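Local structure of deoxyribodipyrimidine photo-lyase (Oryza sativa Japonica Group, 3UMV) at residues Gly393-Glu405 and Val454-Cys466. The protein uses light energy and a bound FAD cofactor to split UV-induced cyclobutane pyrimidine dimers in DNA back into two pyrimidines. Numbering follows the deposited sequence.
Sequences GFMRMYWAKKILE and VFGKIRYMNYAGC. With FAD (flavin-adenine dinucleotide), chain I; URE (urea), chain K; EDO (1,2-ethanediol), chain F.
Residues 454-466 run back along helix 393-405: Val454 lies beside Glu405, Tyr398 CA is 6.2 Å from Met461 CA, and a new helix starts at Tyr463. A type II' turn spans Phe455 to Ile458, and Asn462 N-caps the new helix, its OD1 accepting from Gly465 N. The Phe455 ring is sandwiched: Leu404 CD2 sits 3.7 Å from its centroid, 5° off the normal, Tyr460 CD2 lies over the opposite face, and Glu405 CB meets the edge. Lys401, straight until a last bend at chi4 (-72°), gives NZ to Arg459 O at 2.7 Å, tilted from the carbonyl plane; Ser440 O is a further partner. Lys402 folds at chi2 and chi3 so that NZ reaches Met461 O (2.9 Å, in the carbonyl plane), a water shared with Tyr463 N, and the syn lone pair of Glu405 OE2 in a salt bridge. Glu405 OE1 accepts from Tyr460 OH at 2.7 Å. In this FAD-binding helical part of the photolyase, other sides of helix 393-405 hold Arg396 and Ala400 against the flavin and carry Trp399, a predicted electron-transfer residue; Lys402 also touches Trp378, another. Met461 crosses Lys401 at about a right angle and brings CE to Phe394 CZ (3.6 Å). Cys466 SG lies at the edge of the Phe394 ring and meets the Tyr398 ring obliquely, 3.6 Å from Tyr398 CD2, while Tyr398 OH is hydrogen-bonded to Asp375 OD1.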
loop_
_atom_site.group_PDB
_atom_site.type_symbol
_atom_site.label_atom_id
_atom_site.label_comp_id
_atom_site.label_asym_id
_atom_site.label_seq_id
_atom_site.Cartn_x
_atom_site.Cartn_y
_atom_site.Cartn_z
ATOM N N GLY A 393 8.775 7.387 9.701
ATOM C CA GLY A 393 7.785 8.247 9.071
ATOM C C GLY A 393 8.109 9.728 9.123
ATOM O O GLY A 393 7.890 10.466 8.153
ATOM N N PHE A 394 8.625 10.188 10.256
ATOM C CA PHE A 394 8.986 11.594 10.348
ATOM C C PHE A 394 10.174 11.872 9.414
ATOM O O PHE A 394 10.199 12.875 8.712
ATOM C CB PHE A 394 9.327 12.005 11.779
ATOM C CG PHE A 394 9.637 13.465 11.906
ATOM C CD1 PHE A 394 8.623 14.379 12.158
ATOM C CD2 PHE A 394 10.926 13.933 11.724
ATOM C CE1 PHE A 394 8.902 15.728 12.264
ATOM C CE2 PHE A 394 11.208 15.284 11.825
ATOM C CZ PHE A 394 10.193 16.178 12.094
ATOM N N MET A 395 11.144 10.963 9.398
ATOM C CA MET A 395 12.319 11.149 8.537
ATOM C C MET A 395 11.969 11.130 7.029
ATOM O O MET A 395 12.671 11.755 6.245
ATOM C CB MET A 395 13.449 10.149 8.851
ATOM C CG MET A 395 14.195 10.420 10.175
ATOM S SD MET A 395 14.530 12.160 10.500
ATOM C CE MET A 395 15.552 12.574 9.094
ATOM N N ARG A 396 10.894 10.441 6.622
ATOM C CA ARG A 396 10.496 10.455 5.201
ATOM C C ARG A 396 10.200 11.863 4.680
ATOM O O ARG A 396 10.561 12.204 3.531
ATOM C CB ARG A 396 9.309 9.517 4.934
ATOM C CG ARG A 396 9.633 8.062 5.173
ATOM C CD ARG A 396 8.563 7.147 4.586
ATOM N NE ARG A 396 8.548 5.858 5.272
ATOM C CZ ARG A 396 8.097 4.734 4.736
ATOM N NH1 ARG A 396 7.660 4.730 3.487
ATOM N NH2 ARG A 396 8.102 3.605 5.442
ATOM N N MET A 397 9.580 12.692 5.527
ATOM C CA MET A 397 9.289 14.082 5.163
ATOM C C MET A 397 10.584 14.882 4.963
ATOM O O MET A 397 10.755 15.555 3.947
ATOM C CB MET A 397 8.416 14.750 6.231
ATOM C CG MET A 397 7.069 14.093 6.398
ATOM S SD MET A 397 6.039 14.925 7.642
ATOM C CE MET A 397 6.669 14.179 9.123
ATOM N N TYR A 398 11.490 14.801 5.938
ATOM C CA TYR A 398 12.788 15.465 5.866
ATOM C C TYR A 398 13.568 14.995 4.634
ATOM O O TYR A 398 14.054 15.797 3.845
ATOM C CB TYR A 398 13.586 15.158 7.133
ATOM C CG TYR A 398 14.944 15.815 7.192
ATOM C CD1 TYR A 398 16.089 15.151 6.762
ATOM C CD2 TYR A 398 15.077 17.112 7.671
ATOM C CE1 TYR A 398 17.347 15.771 6.831
ATOM C CE2 TYR A 398 16.309 17.730 7.736
ATOM C CZ TYR A 398 17.433 17.068 7.310
ATOM O OH TYR A 398 18.646 17.716 7.384
ATOM N N TRP A 399 13.631 13.679 4.474
ATOM C CA TRP A 399 14.372 13.023 3.395
ATOM C C TRP A 399 13.937 13.519 2.026
ATOM O O TRP A 399 14.766 13.913 1.195
ATOM C CB TRP A 399 14.158 11.517 3.524
ATOM C CG TRP A 399 14.656 10.686 2.405
ATOM C CD1 TRP A 399 15.928 10.219 2.227
ATOM C CD2 TRP A 399 13.875 10.141 1.340
ATOM N NE1 TRP A 399 15.990 9.444 1.092
ATOM C CE2 TRP A 399 14.744 9.386 0.527
ATOM C CE3 TRP A 399 12.526 10.227 0.989
ATOM C CZ2 TRP A 399 14.307 8.728 -0.619
ATOM C CZ3 TRP A 399 12.098 9.576 -0.146
ATOM C CH2 TRP A 399 12.977 8.830 -0.932
ATOM N N ALA A 400 12.641 13.543 1.777
ATOM C CA ALA A 400 12.171 13.947 0.463
ATOM C C ALA A 400 12.337 15.450 0.220
ATOM O O ALA A 400 12.597 15.880 -0.903
ATOM C CB ALA A 400 10.707 13.513 0.250
ATOM N N LYS A 401 12.166 16.247 1.267
ATOM C CA LYS A 401 12.356 17.684 1.140
ATOM C C LYS A 401 13.799 18.079 0.830
ATOM O O LYS A 401 14.042 19.043 0.085
ATOM C CB LYS A 401 11.847 18.402 2.379
ATOM C CG LYS A 401 10.333 18.384 2.456
ATOM C CD LYS A 401 9.811 19.265 3.567
ATOM C CE LYS A 401 8.268 19.194 3.609
ATOM N NZ LYS A 401 7.652 19.910 2.463
ATOM N N LYS A 402 14.764 17.357 1.394
ATOM C CA LYS A 402 16.163 17.614 1.031
ATOM C C LYS A 402 16.438 17.278 -0.435
ATOM O O LYS A 402 17.260 17.919 -1.090
ATOM C CB LYS A 402 17.125 16.845 1.930
ATOM C CG LYS A 402 17.127 17.300 3.378
ATOM C CD LYS A 402 17.571 18.749 3.491
ATOM C CE LYS A 402 16.529 19.565 4.222
ATOM N NZ LYS A 402 17.038 20.909 4.657
ATOM N N ILE A 403 15.745 16.276 -0.969
ATOM C CA ILE A 403 15.940 15.937 -2.371
ATOM C C ILE A 403 15.497 17.105 -3.254
ATOM O O ILE A 403 16.183 17.453 -4.216
ATOM C CB ILE A 403 15.210 14.642 -2.735
ATOM C CG1 ILE A 403 15.764 13.489 -1.914
ATOM C CG2 ILE A 403 15.358 14.334 -4.217
ATOM C CD1 ILE A 403 15.055 12.163 -2.139
ATOM N N LEU A 404 14.384 17.741 -2.897
ATOM C CA LEU A 404 13.967 18.984 -3.558
ATOM C C LEU A 404 15.051 20.060 -3.454
ATOM O O LEU A 404 15.367 20.772 -4.430
ATOM C CB LEU A 404 12.672 19.507 -2.937
ATOM C CG LEU A 404 12.233 20.898 -3.397
ATOM C CD1 LEU A 404 11.970 20.905 -4.904
ATOM C CD2 LEU A 404 10.992 21.345 -2.626
ATOM N N GLU A 405 15.643 20.172 -2.271
ATOM C CA GLU A 405 16.631 21.220 -2.030
ATOM C C GLU A 405 17.955 20.999 -2.763
ATOM O O GLU A 405 18.683 21.943 -3.018
ATOM C CB GLU A 405 16.900 21.312 -0.534
ATOM C CG GLU A 405 17.567 22.598 -0.101
ATOM C CD GLU A 405 17.648 22.717 1.405
ATOM O OE1 GLU A 405 18.060 23.785 1.886
ATOM O OE2 GLU A 405 17.278 21.758 2.112
ATOM N N VAL A 454 14.149 28.528 -3.679
ATOM C CA VAL A 454 14.042 27.121 -4.092
ATOM C C VAL A 454 12.681 26.498 -3.773
ATOM O O VAL A 454 11.974 26.030 -4.662
ATOM C CB VAL A 454 15.159 26.243 -3.491
ATOM C CG1 VAL A 454 15.020 24.789 -3.982
ATOM C CG2 VAL A 454 16.512 26.771 -3.899
ATOM N N PHE A 455 12.334 26.461 -2.499
ATOM C CA PHE A 455 11.076 25.865 -2.099
ATOM C C PHE A 455 9.880 26.735 -2.449
ATOM O O PHE A 455 8.750 26.251 -2.523
ATOM C CB PHE A 455 11.058 25.643 -0.595
ATOM C CG PHE A 455 11.728 24.381 -0.160
ATOM C CD1 PHE A 455 11.048 23.455 0.603
ATOM C CD2 PHE A 455 13.038 24.118 -0.523
ATOM C CE1 PHE A 455 11.670 22.281 1.002
ATOM C CE2 PHE A 455 13.663 22.959 -0.118
ATOM C CZ PHE A 455 12.980 22.043 0.652
ATOM N N GLY A 456 10.101 28.030 -2.631
ATOM C CA GLY A 456 8.963 28.927 -2.693
ATOM C C GLY A 456 8.145 28.792 -1.416
ATOM O O GLY A 456 8.703 28.795 -0.313
ATOM N N LYS A 457 6.830 28.658 -1.566
ATOM C CA LYS A 457 5.937 28.469 -0.418
ATOM C C LYS A 457 5.758 27.011 0.025
ATOM O O LYS A 457 4.979 26.721 0.928
ATOM C CB LYS A 457 4.584 29.120 -0.696
ATOM C CG LYS A 457 4.716 30.591 -1.043
ATOM C CD LYS A 457 3.373 31.232 -1.323
ATOM C CE LYS A 457 3.572 32.624 -1.896
ATOM N NZ LYS A 457 2.275 33.302 -2.183
ATOM N N ILE A 458 6.465 26.087 -0.612
ATOM C CA ILE A 458 6.386 24.690 -0.194
ATOM C C ILE A 458 7.019 24.619 1.193
ATOM O O ILE A 458 8.047 25.239 1.427
ATOM C CB ILE A 458 7.178 23.775 -1.149
ATOM C CG1 ILE A 458 6.610 23.884 -2.569
ATOM C CG2 ILE A 458 7.151 22.334 -0.646
ATOM C CD1 ILE A 458 5.108 23.597 -2.653
ATOM N N ARG A 459 6.409 23.854 2.100
ATOM C CA ARG A 459 6.916 23.711 3.468
ATOM C C ARG A 459 8.394 23.289 3.529
ATOM O O ARG A 459 8.817 22.338 2.849
ATOM C CB ARG A 459 6.041 22.725 4.257
ATOM C CG ARG A 459 6.447 22.593 5.735
ATOM C CD ARG A 459 5.829 21.356 6.396
ATOM N NE ARG A 459 4.366 21.366 6.355
ATOM C CZ ARG A 459 3.587 21.095 7.397
ATOM N NH1 ARG A 459 4.136 20.795 8.570
ATOM N NH2 ARG A 459 2.258 21.127 7.270
ATOM N N TYR A 460 9.169 23.997 4.354
ATOM C CA TYR A 460 10.603 23.766 4.493
ATOM C C TYR A 460 10.872 23.043 5.811
ATOM O O TYR A 460 10.162 23.251 6.788
ATOM C CB TYR A 460 11.360 25.102 4.474
ATOM C CG TYR A 460 12.868 24.959 4.416
ATOM C CD1 TYR A 460 13.660 25.353 5.483
ATOM C CD2 TYR A 460 13.492 24.440 3.295
ATOM C CE1 TYR A 460 15.038 25.232 5.433
ATOM C CE2 TYR A 460 14.874 24.305 3.236
ATOM C CZ TYR A 460 15.638 24.703 4.308
ATOM O OH TYR A 460 17.014 24.578 4.268
ATOM N N MET A 461 11.882 22.180 5.821
ATOM C CA MET A 461 12.348 21.545 7.048
ATOM C C MET A 461 13.865 21.572 7.001
ATOM O O MET A 461 14.456 21.512 5.920
ATOM C CB MET A 461 11.861 20.098 7.140
ATOM C CG MET A 461 10.343 19.906 7.322
ATOM S SD MET A 461 9.875 18.150 7.179
ATOM C CE MET A 461 10.367 17.524 8.790
ATOM N N ASN A 462 14.514 21.680 8.157
ATOM C CA ASN A 462 15.975 21.672 8.150
ATOM C C ASN A 462 16.572 20.930 9.330
ATOM O O ASN A 462 15.847 20.514 10.245
ATOM C CB ASN A 462 16.575 23.083 7.991
ATOM C CG ASN A 462 16.198 24.029 9.127
ATOM O OD1 ASN A 462 15.595 23.627 10.129
ATOM N ND2 ASN A 462 16.575 25.300 8.976
ATOM N N TYR A 463 17.888 20.734 9.263
ATOM C CA TYR A 463 18.646 19.990 10.256
ATOM C C TYR A 463 18.409 20.614 11.623
ATOM O O TYR A 463 18.070 19.919 12.578
ATOM C CB TYR A 463 20.135 20.054 9.898
ATOM C CG TYR A 463 21.053 19.121 10.663
ATOM C CD1 TYR A 463 21.526 19.456 11.928
ATOM C CD2 TYR A 463 21.494 17.929 10.095
ATOM C CE1 TYR A 463 22.387 18.609 12.622
ATOM C CE2 TYR A 463 22.352 17.081 10.776
ATOM C CZ TYR A 463 22.796 17.424 12.040
ATOM O OH TYR A 463 23.650 16.579 12.720
ATOM N N ALA A 464 18.576 21.932 11.702
ATOM C CA ALA A 464 18.391 22.643 12.966
ATOM C C ALA A 464 17.004 22.396 13.555
ATOM O O ALA A 464 16.844 22.290 14.769
ATOM C CB ALA A 464 18.644 24.136 12.787
ATOM N N GLY A 465 16.001 22.306 12.687
ATOM C CA GLY A 465 14.636 22.070 13.125
ATOM C C GLY A 465 14.482 20.696 13.736
ATOM O O GLY A 465 13.727 20.508 14.695
ATOM N N CYS A 466 15.200 19.727 13.179
ATOM C CA CYS A 466 15.181 18.374 13.719
ATOM C C CYS A 466 15.891 18.302 15.061
ATOM O O CYS A 466 15.421 17.622 15.972
ATOM C CB CYS A 466 15.812 17.390 12.740
ATOM S SG CYS A 466 14.829 17.173 11.233
HETATM P PA FAD I . 2.215 4.469 11.754
HETATM O O1A FAD I . 2.582 5.821 12.285
HETATM O O2A FAD I . 2.067 3.404 12.806
HETATM O O5B FAD I . 0.877 4.620 10.890
HETATM C C5B FAD I . -0.082 3.588 10.808
HETATM C C4B FAD I . -0.673 3.538 9.395
HETATM O O4B FAD I . -1.272 4.770 9.026
HETATM C C3B FAD I . 0.395 3.303 8.344
HETATM O O3B FAD I . 0.702 1.935 8.214
HETATM C C2B FAD I . -0.284 3.834 7.116
HETATM O O2B FAD I . -1.253 2.904 6.671
HETATM C C1B FAD I . -1.027 5.027 7.660
HETATM N N9A FAD I . -0.236 6.259 7.502
HETATM C C8A FAD I . 0.613 6.835 8.409
HETATM N N7A FAD I . 1.116 7.958 7.846
HETATM C C5A FAD I . 0.608 8.093 6.589
HETATM C C6A FAD I . 0.762 9.035 5.565
HETATM N N6A FAD I . 1.472 10.150 5.730
HETATM N N1A FAD I . 0.078 8.877 4.379
HETATM C C2A FAD I . -0.761 7.800 4.209
HETATM N N3A FAD I . -0.908 6.870 5.214
HETATM C C4A FAD I . -0.246 7.027 6.382
HETATM N N1 FAD I . 3.499 5.046 3.258
HETATM C C2 FAD I . 3.378 3.813 2.689
HETATM O O2 FAD I . 2.522 3.055 3.144
HETATM N N3 FAD I . 4.180 3.450 1.620
HETATM C C4 FAD I . 5.129 4.325 1.124
HETATM O O4 FAD I . 5.846 3.996 0.174
HETATM C C4X FAD I . 5.236 5.584 1.704
HETATM N N5 FAD I . 6.168 6.495 1.266
HETATM C C5X FAD I . 6.246 7.748 1.841
HETATM C C6 FAD I . 7.177 8.682 1.366
HETATM C C7 FAD I . 7.262 9.949 1.950
HETATM C C7M FAD I . 8.262 10.939 1.410
HETATM C C8 FAD I . 6.417 10.269 3.016
HETATM C C8M FAD I . 6.463 11.610 3.686
HETATM C C9 FAD I . 5.510 9.334 3.484
HETATM C C9A FAD I . 5.421 8.083 2.900
HETATM N N10 FAD I . 4.516 7.157 3.377
HETATM C C10 FAD I . 4.429 5.929 2.768
HETATM C "C1'" FAD I . 3.586 7.467 4.542
HETATM C "C2'" FAD I . 4.166 7.087 5.941
HETATM O "O2'" FAD I . 5.504 7.547 6.170
HETATM C "C3'" FAD I . 4.134 5.577 6.243
HETATM O "O3'" FAD I . 2.847 5.082 5.985
HETATM C "C4'" FAD I . 4.497 5.241 7.692
HETATM O "O4'" FAD I . 5.795 5.723 7.983
HETATM C "C5'" FAD I . 4.409 3.726 7.864
HETATM O "O5'" FAD I . 4.962 3.233 9.061
HETATM P P FAD I . 3.984 2.654 10.194
HETATM O O1P FAD I . 3.025 1.636 9.609
HETATM O O2P FAD I . 4.810 2.095 11.323
HETATM O O3P FAD I . 3.299 4.054 10.612
HETATM C C URE K . 8.682 27.696 4.340
HETATM O O URE K . 8.705 27.600 3.108
HETATM N N1 URE K . 8.383 26.666 5.106
HETATM N N2 URE K . 8.968 28.845 4.903
HETATM C C1 EDO F . 17.536 26.926 0.491
HETATM O O1 EDO F . 18.240 25.843 0.015
HETATM C C2 EDO F . 16.172 26.895 0.507
HETATM O O2 EDO F . 15.474 27.946 1.048
HETATM O O HOH W 1 18.912 21.311 6.560
#